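Local atomic coordinates of SusD superfamily protein (Bacteroides vulgatus, PDB entry 3MYV), a protein that probably binds polysaccharide at the outer membrane of Bacteroides vulgatus, as a member of the SusD family of saccharide-binding proteins. Residues A[111-114]-A[115-119]; A[171-174]-A[175-179]; A[187-190]-A[191-195]; A[196-199]-A[200-204]. All blocks are in the same frame, centred on the assembly; numbering follows the deposited sequence.

Interaction 1. Residues A[111-114]-A[115-119]; sequences GETM and AVIAL
Regular alpha-helical i to i+4 bonding joins Gly111-Met114 to Ala115-Leu119 in the middle of helix 103-128, one of the long helices of the TPR-like helical part of this SusD-family protein. Ala115 N donates to Gly111 O over 2.9 Å, and the next three amides follow suit: Val116 N to Glu112 O, Ile117 N to Thr113 O at 3.0 Å, and Ala118 N to Met114 O. Among the side chains, Thr113 meets Ile117 one turn on. The Thr113 methyl stands anti to the backbone N, with OG1 beside that N (chi1 -57°), and CG2 reaches Ile117 CD1 at 4.2 Å. Ile117 CG1 folds back over the preceding turn and lies 3.4 Å from Thr113 O, while Val116 CG2 rests 3.5 Å from Glu112 O. The outer ends belong to neighbouring helices: Ile117 packs on Leu83, Ala86 and Leu90 of helix 77-94, and the selenium-bearing Met114 on Thr170 and Ala174 of helix 160-177. Thr113 OG1 bonds to Leu109 O, and Glu112 OE2 takes a salt bridge from Arg186 and is hydrogen-bonded to Tyr24 OH. The buried polar groups thus have partners: the carbonyls of 111-114 are met by amides of the following turn, and the Glu112 carboxylate probably keeps its charge beside Arg186.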
# COMPACT_ATOMS: atom_id res chain seq x y z
N GLY A 111 -10.80 11.04 -14.68
CA GLY A 111 -10.42 9.65 -14.40
C GLY A 111 -9.43 9.52 -13.26
O GLY A 111 -9.53 8.63 -12.39
N GLU A 112 -8.46 10.43 -13.26
CA GLU A 112 -7.41 10.40 -12.25
C GLU A 112 -8.00 10.70 -10.88
O GLU A 112 -7.65 10.05 -9.91
CB GLU A 112 -6.30 11.41 -12.60
CG GLU A 112 -5.13 11.37 -11.64
CD GLU A 112 -4.04 12.40 -11.92
OE1 GLU A 112 -4.13 13.15 -12.92
OE2 GLU A 112 -3.08 12.45 -11.11
N THR A 113 -8.90 11.67 -10.82
CA THR A 113 -9.63 11.99 -9.58
C THR A 113 -10.41 10.77 -9.07
O THR A 113 -10.42 10.48 -7.87
CB THR A 113 -10.58 13.18 -9.79
OG1 THR A 113 -9.82 14.32 -10.25
CG2 THR A 113 -11.35 13.53 -8.49
N MSE A 114 -11.05 10.04 -9.97
CA MSE A 114 -11.74 8.82 -9.59
C MSE A 114 -10.76 7.78 -9.08
O MSE A 114 -11.11 7.02 -8.18
CB MSE A 114 -12.58 8.27 -10.75
CG MSE A 114 -13.71 9.19 -11.19
SE MSE A 114 -14.51 8.64 -12.88
CE MSE A 114 -15.36 7.05 -12.30
N ALA A 115 -9.56 7.70 -9.66
CA ALA A 115 -8.54 6.74 -9.18
C ALA A 115 -8.12 7.08 -7.73
O ALA A 115 -7.98 6.19 -6.89
CB ALA A 115 -7.31 6.76 -10.13
N VAL A 116 -7.91 8.37 -7.45
CA VAL A 116 -7.64 8.85 -6.09
C VAL A 116 -8.76 8.44 -5.11
O VAL A 116 -8.50 7.87 -4.04
CB VAL A 116 -7.36 10.37 -6.05
CG1 VAL A 116 -7.19 10.86 -4.60
CG2 VAL A 116 -6.07 10.72 -6.90
N ILE A 117 -10.00 8.63 -5.51
CA ILE A 117 -11.15 8.24 -4.69
C ILE A 117 -11.15 6.75 -4.39
O ILE A 117 -11.32 6.32 -3.26
CB ILE A 117 -12.48 8.68 -5.39
CG1 ILE A 117 -12.61 10.21 -5.28
CG2 ILE A 117 -13.69 7.91 -4.82
CD1 ILE A 117 -13.68 10.85 -6.25
N ALA A 118 -10.88 5.95 -5.42
CA ALA A 118 -10.82 4.51 -5.27
C ALA A 118 -9.70 4.09 -4.30
O ALA A 118 -9.91 3.27 -3.44
CB ALA A 118 -10.65 3.83 -6.66
N LEU A 119 -8.51 4.68 -4.42
CA LEU A 119 -7.41 4.35 -3.51
C LEU A 119 -7.74 4.69 -2.04
O LEU A 119 -7.57 3.85 -1.14
CB LEU A 119 -6.14 5.09 -3.95
CG LEU A 119 -4.89 4.84 -3.11
CD1 LEU A 119 -4.62 3.34 -2.99
CD2 LEU A 119 -3.70 5.57 -3.75

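Interaction 2. Residues A[171-174]-A[175-179]; sequences LEEA and VTLMS
Thr176 and Glu173 meet in the last turn of helix 160-177, where the regular alpha-helical pattern gives way to tighter bonding at the C-terminal end. The hydroxyl OG1 of Thr176 donates to Glu173 O over 2.7 Å, lying in the carbonyl plane on a lone pair. A chi1 of 68° sets this hydroxyl between the backbone N and the carbonyl carbon, turned back over the helix, and leaves CG2 3.5 Å from Glu172 O. Glu173 O also receives weak bonds from Thr176 N and Leu177 N. One residue earlier the pattern is still regular, with Val175 N bonded to Leu171 O at 3.0 Å. By contrast, Leu177 N reaches Ala174 O, only three residues back, from 61° above the carbonyl plane, and Met178 N adds a weak bond to the same oxygen before the chain leaves the helix. Farther out, Glu172 OE2 is bonded to Tyr200 OH of helix 189-202, whose Leu195 and Ile199 receive Leu171. Glu173 leans on Met114 of helix 103-128, and Leu177 on Asn107. In the selenomethionine Met178, chi1 (-74°) turns CG back along the end of the helix, with CG 3.1 Å from Ala174 O and SE 4.2 Å from Ala174 CB.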
# COMPACT_ATOMS: atom_id res chain seq x y z
N LEU A 171 -12.80 2.42 -10.50
CA LEU A 171 -11.50 2.27 -11.10
C LEU A 171 -11.59 1.70 -12.53
O LEU A 171 -10.86 2.16 -13.39
CB LEU A 171 -10.62 1.43 -10.16
CG LEU A 171 -9.11 1.54 -10.12
CD1 LEU A 171 -8.58 2.96 -10.24
CD2 LEU A 171 -8.68 0.83 -8.84
N GLU A 172 -12.52 0.79 -12.81
CA GLU A 172 -12.72 0.30 -14.17
C GLU A 172 -13.06 1.48 -15.10
O GLU A 172 -12.49 1.60 -16.19
CB GLU A 172 -13.80 -0.81 -14.23
CG GLU A 172 -13.37 -2.09 -13.54
CD GLU A 172 -14.51 -3.11 -13.40
OE1 GLU A 172 -15.69 -2.71 -13.44
OE2 GLU A 172 -14.21 -4.31 -13.23
N GLU A 173 -13.94 2.37 -14.65
CA GLU A 173 -14.26 3.56 -15.44
C GLU A 173 -13.06 4.53 -15.55
O GLU A 173 -12.78 5.04 -16.65
CB GLU A 173 -15.51 4.25 -14.93
CG GLU A 173 -15.90 5.42 -15.78
CD GLU A 173 -17.14 6.15 -15.32
OE1 GLU A 173 -17.83 5.67 -14.39
OE2 GLU A 173 -17.40 7.22 -15.91
N ALA A 174 -12.38 4.77 -14.44
CA ALA A 174 -11.21 5.66 -14.41
C ALA A 174 -10.18 5.28 -15.48
O ALA A 174 -9.67 6.14 -16.22
CB ALA A 174 -10.55 5.65 -13.02
N VAL A 175 -9.87 3.99 -15.54
CA VAL A 175 -8.90 3.46 -16.49
C VAL A 175 -9.30 3.86 -17.91
O VAL A 175 -8.44 4.24 -18.70
CB VAL A 175 -8.74 1.92 -16.35
CG1 VAL A 175 -7.98 1.34 -17.61
CG2 VAL A 175 -7.98 1.57 -15.05
N THR A 176 -10.60 3.81 -18.24
CA THR A 176 -10.99 4.11 -19.61
C THR A 176 -10.78 5.59 -19.93
O THR A 176 -10.64 5.93 -21.08
CB THR A 176 -12.47 3.72 -19.92
OG1 THR A 176 -13.37 4.57 -19.20
CG2 THR A 176 -12.74 2.22 -19.58
N LEU A 177 -10.80 6.45 -18.91
CA LEU A 177 -10.64 7.90 -19.11
C LEU A 177 -9.20 8.43 -19.09
O LEU A 177 -8.95 9.53 -19.57
CB LEU A 177 -11.41 8.67 -18.03
CG LEU A 177 -12.91 8.42 -18.00
CD1 LEU A 177 -13.54 9.23 -16.88
CD2 LEU A 177 -13.51 8.74 -19.36
N MSE A 178 -8.28 7.68 -18.49
CA MSE A 178 -6.95 8.19 -18.14
C MSE A 178 -5.89 8.12 -19.26
O MSE A 178 -5.98 7.30 -20.18
CB MSE A 178 -6.44 7.45 -16.89
CG MSE A 178 -7.15 7.92 -15.62
SE MSE A 178 -6.71 6.83 -14.12
CE MSE A 178 -5.02 7.72 -13.75
N SER A 179 -4.89 8.98 -19.13
CA SER A 179 -3.79 9.03 -20.06
C SER A 179 -2.69 8.06 -19.66
O SER A 179 -2.45 7.84 -18.48
CB SER A 179 -3.20 10.44 -20.10
OG SER A 179 -1.98 10.43 -20.81

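Interaction 3. Residues A[187-190]-A[191-195]; sequences MNKY and AARAL
The Tyr190 ring and the Arg193 guanidinium, three residues apart at the start of helix 189-202, come together obliquely, with Tyr190 CE1 4.4 Å from Arg193 NH1. Each has a further partner outside: the ring meets that of Tyr226, and Arg193 NH1 forms a salt bridge with Asp219. The third flat group, the Asn188 amide, turns its OD1 to the helix and accepts from Ala191 N at 3.1 Å in a nearly straight bond (169°), the N-H approaching 24° out of the amide plane. Its chi1 of 66° places CG between the backbone N and the carbonyl carbon, which brings OD1 over the first turn, while ND2 is held by Tyr226 OH.

The backbone then takes up the helical pattern, Asn188 O accepting from Ala192 N over 3.0 Å and Lys189 O from Arg193 N. Arg193 lies close against that second carbonyl, its CG 3.2 Å from Lys189 O, and its CD passes 4.1 Å from Lys189 CG where the two chains cross. On another side of the turn, Met187 runs over Ala191: its CB sits 3.7 Å from Ala191 CB, and the chain, extended at chi2, carries SE to 4.3 Å from Leu195 CD2. Phe250 of strand 248-252 packs on Met187, and Phe249 on Ala191 and Ala194. Together these features are those of an asparagine N-cap, in which the side-chain carbonyl binds an amide of the first helical turn, with apolar packing from Met187, the residue before the cap.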
# COMPACT_ATOMS: atom_id res chain seq x y z
N MSE A 187 -0.66 9.28 -10.35
CA MSE A 187 -1.09 8.08 -11.04
C MSE A 187 -1.42 8.41 -12.49
O MSE A 187 -2.06 9.43 -12.78
CB MSE A 187 -2.34 7.48 -10.35
CG MSE A 187 -2.01 6.82 -9.02
SE MSE A 187 -3.43 5.83 -8.25
CE MSE A 187 -4.33 7.29 -7.38
N ASN A 188 -1.01 7.52 -13.39
CA ASN A 188 -1.47 7.51 -14.78
C ASN A 188 -2.24 6.21 -15.03
O ASN A 188 -2.50 5.46 -14.10
CB ASN A 188 -0.29 7.65 -15.75
CG ASN A 188 0.66 6.45 -15.73
OD1 ASN A 188 0.54 5.59 -14.88
ND2 ASN A 188 1.58 6.39 -16.68
N LYS A 189 -2.59 5.95 -16.28
CA LYS A 189 -3.41 4.77 -16.61
C LYS A 189 -2.75 3.47 -16.17
O LYS A 189 -3.41 2.57 -15.65
CB LYS A 189 -3.71 4.74 -18.11
CG LYS A 189 -4.74 3.70 -18.54
CD LYS A 189 -5.02 3.84 -20.04
CE LYS A 189 -5.89 2.72 -20.53
NZ LYS A 189 -6.47 3.03 -21.82
N TYR A 190 -1.43 3.38 -16.32
CA TYR A 190 -0.73 2.20 -15.86
C TYR A 190 -0.87 1.96 -14.36
O TYR A 190 -1.12 0.83 -13.94
CB TYR A 190 0.73 2.23 -16.25
CG TYR A 190 1.01 1.94 -17.69
CD1 TYR A 190 1.29 0.63 -18.12
CD2 TYR A 190 1.10 2.96 -18.61
CE1 TYR A 190 1.58 0.38 -19.46
CE2 TYR A 190 1.41 2.73 -19.93
CZ TYR A 190 1.64 1.44 -20.35
OH TYR A 190 1.95 1.23 -21.66
N ALA A 191 -0.68 3.01 -13.56
CA ALA A 191 -0.85 2.97 -12.12
C ALA A 191 -2.23 2.51 -11.75
O ALA A 191 -2.43 1.64 -10.88
CB ALA A 191 -0.58 4.39 -11.50
N ALA A 192 -3.22 3.14 -12.38
CA ALA A 192 -4.61 2.80 -12.10
C ALA A 192 -4.95 1.33 -12.40
O ALA A 192 -5.70 0.71 -11.64
CB ALA A 192 -5.59 3.73 -12.89
N ARG A 193 -4.42 0.79 -13.50
CA ARG A 193 -4.60 -0.63 -13.81
C ARG A 193 -3.85 -1.51 -12.81
O ARG A 193 -4.36 -2.55 -12.41
CB ARG A 193 -4.13 -0.95 -15.25
CG ARG A 193 -4.94 -0.20 -16.34
CD ARG A 193 -4.25 -0.31 -17.69
NE ARG A 193 -4.31 -1.66 -18.22
CZ ARG A 193 -3.50 -2.15 -19.15
NH1 ARG A 193 -2.47 -1.43 -19.61
NH2 ARG A 193 -3.70 -3.37 -19.60
N ALA A 194 -2.66 -1.10 -12.38
CA ALA A 194 -1.92 -1.87 -11.38
C ALA A 194 -2.74 -1.94 -10.08
O ALA A 194 -2.87 -3.01 -9.47
CB ALA A 194 -0.51 -1.27 -11.14
N LEU A 195 -3.31 -0.81 -9.66
CA LEU A 195 -4.11 -0.75 -8.44
C LEU A 195 -5.36 -1.65 -8.56
O LEU A 195 -5.71 -2.39 -7.63
CB LEU A 195 -4.50 0.71 -8.12
CG LEU A 195 -5.36 0.97 -6.89
CD1 LEU A 195 -4.76 0.41 -5.63
CD2 LEU A 195 -5.67 2.47 -6.72

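Interaction 4. Residues A[196-199]-A[200-204]; sequences LARI and YLYHD. With EDO (1,2-ethanediol), chain I.
Arg198 NH1 donates to O2 of a bound 1,2-ethanediol at 2.7 Å, near the plane and at the edge of the guanidinium, in the last turns of helix 189-202 before a Schellman motif. The diol probably came from the crystallisation liquor, and Tyr33 OH and Arg126 NH2 also hold it. The other guanidinium nitrogens are engaged too, NE in a salt bridge with Glu336 and NH2 in a hydrogen bond to Val331 O, which would fix the group's rotation.

Along the backbone, Tyr200 N binds Leu196 O at 2.8 Å, Leu201 N binds Ala197 O, and Tyr202 N binds Arg198 O. His203 N is bonded to Ile199 O. The chain then turns to positive phi at Asp204 (64°), and Asp204 N reaches back to Leu201 O at 3.0 Å, closing the helix.

Packing follows the same turns. The aliphatic part of Arg198 lies alongside Tyr202, both pointing the same way, with CG 3.6 Å from Tyr202 CE1. The edge of that ring also faces Arg198 O, which is 3.2 Å from Tyr202 CD1. Beyond, Tyr202 makes a cation-pi contact with Arg403 and an edge-to-face contact with Phe122. Leu196 crosses the Tyr200 ring. Here CD1 makes a CH-pi contact over one face, 4.0 Å from the Tyr200 ring centroid and offset toward the rim, while Leu196 CG comes to 3.5 Å from Tyr200 CE2.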
# COMPACT_ATOMS: atom_id res chain seq x y z
N LEU A 196 -6.02 -1.57 -9.71
CA LEU A 196 -7.21 -2.39 -10.01
C LEU A 196 -6.89 -3.89 -9.96
O LEU A 196 -7.70 -4.68 -9.47
CB LEU A 196 -7.78 -2.01 -11.38
CG LEU A 196 -9.07 -2.71 -11.82
CD1 LEU A 196 -10.14 -2.54 -10.75
CD2 LEU A 196 -9.58 -2.24 -13.18
N ALA A 197 -5.72 -4.30 -10.49
CA ALA A 197 -5.33 -5.71 -10.40
C ALA A 197 -5.20 -6.11 -8.94
O ALA A 197 -5.65 -7.20 -8.56
CB ALA A 197 -4.05 -6.00 -11.16
N ARG A 198 -4.58 -5.25 -8.12
CA ARG A 198 -4.48 -5.53 -6.67
C ARG A 198 -5.86 -5.68 -6.05
O ARG A 198 -6.11 -6.61 -5.27
CB ARG A 198 -3.67 -4.43 -5.96
CG ARG A 198 -3.53 -4.57 -4.46
CD ARG A 198 -3.21 -3.23 -3.83
NE ARG A 198 -1.84 -2.81 -4.11
CZ ARG A 198 -1.31 -1.66 -3.69
NH1 ARG A 198 -2.05 -0.80 -2.99
NH2 ARG A 198 -0.05 -1.37 -3.99
N ILE A 199 -6.76 -4.74 -6.37
CA ILE A 199 -8.07 -4.73 -5.75
C ILE A 199 -8.88 -5.97 -6.19
O ILE A 199 -9.56 -6.59 -5.36
CB ILE A 199 -8.81 -3.37 -5.97
CG1 ILE A 199 -8.11 -2.27 -5.13
CG2 ILE A 199 -10.31 -3.44 -5.57
CD1 ILE A 199 -8.48 -0.82 -5.54
N TYR A 200 -8.80 -6.33 -7.47
CA TYR A 200 -9.43 -7.58 -7.92
C TYR A 200 -8.95 -8.76 -7.06
O TYR A 200 -9.74 -9.57 -6.59
CB TYR A 200 -9.10 -7.90 -9.38
CG TYR A 200 -9.84 -7.14 -10.46
CD1 TYR A 200 -11.20 -6.84 -10.36
CD2 TYR A 200 -9.16 -6.74 -11.62
CE1 TYR A 200 -11.86 -6.16 -11.39
CE2 TYR A 200 -9.79 -6.08 -12.62
CZ TYR A 200 -11.14 -5.79 -12.51
OH TYR A 200 -11.74 -5.10 -13.55
N LEU A 201 -7.65 -8.81 -6.80
CA LEU A 201 -7.05 -9.90 -6.01
C LEU A 201 -7.56 -9.91 -4.58
O LEU A 201 -7.97 -10.97 -4.05
CB LEU A 201 -5.50 -9.78 -6.03
CG LEU A 201 -4.69 -10.91 -5.40
CD1 LEU A 201 -4.72 -12.13 -6.32
CD2 LEU A 201 -3.22 -10.50 -5.08
N TYR A 202 -7.57 -8.74 -3.95
CA TYR A 202 -8.14 -8.59 -2.63
C TYR A 202 -9.63 -8.98 -2.59
O TYR A 202 -10.12 -9.41 -1.56
CB TYR A 202 -8.00 -7.17 -2.12
CG TYR A 202 -6.69 -6.81 -1.44
CD1 TYR A 202 -5.48 -6.84 -2.12
CD2 TYR A 202 -6.68 -6.36 -0.12
CE1 TYR A 202 -4.30 -6.48 -1.51
CE2 TYR A 202 -5.51 -5.97 0.49
CZ TYR A 202 -4.33 -6.03 -0.20
OH TYR A 202 -3.18 -5.67 0.42
N HIS A 203 -10.32 -8.77 -3.71
CA HIS A 203 -11.74 -9.11 -3.85
C HIS A 203 -12.02 -10.58 -4.25
O HIS A 203 -13.18 -10.97 -4.42
CB HIS A 203 -12.38 -8.15 -4.85
CG HIS A 203 -13.88 -8.09 -4.78
ND1 HIS A 203 -14.69 -8.32 -5.87
CD2 HIS A 203 -14.71 -7.79 -3.75
CE1 HIS A 203 -15.95 -8.19 -5.51
NE2 HIS A 203 -16.00 -7.86 -4.23
N ASP A 204 -10.97 -11.40 -4.33
CA ASP A 204 -11.05 -12.81 -4.78
C ASP A 204 -11.48 -12.97 -6.23
O ASP A 204 -11.94 -14.06 -6.63
CB ASP A 204 -11.99 -13.64 -3.86
CG ASP A 204 -11.35 -14.94 -3.35
OD1 ASP A 204 -10.22 -15.30 -3.75
OD2 ASP A 204 -11.99 -15.61 -2.52
C1 EDO I . 0.89 0.58 0.26
O1 EDO I . 0.64 -0.73 0.75
C2 EDO I . 0.43 0.71 -1.20
O2 EDO I . -1.00 0.99 -1.31

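Overall arrangement
Along the chain the four contacts come in numerical order on three helices: interaction 1 on helix 103-128, interaction 2 at the end of helix 160-177, and interactions 3 and 4 in succession on helix 189-202. The centres of interactions 1, 2 and 3 lie only 9 to 10 Å from one another, and all three touch. Interaction 4 sits farther along, its centre about 16 Å from those of 1 and 2, yet it still touches interaction 2. Ser179 O, probably hydrogen-bonded to Lys189 N, links the end of one helix to the start of the next. The three helices thus pack as one cluster within the TPR-like part of the SusD fold.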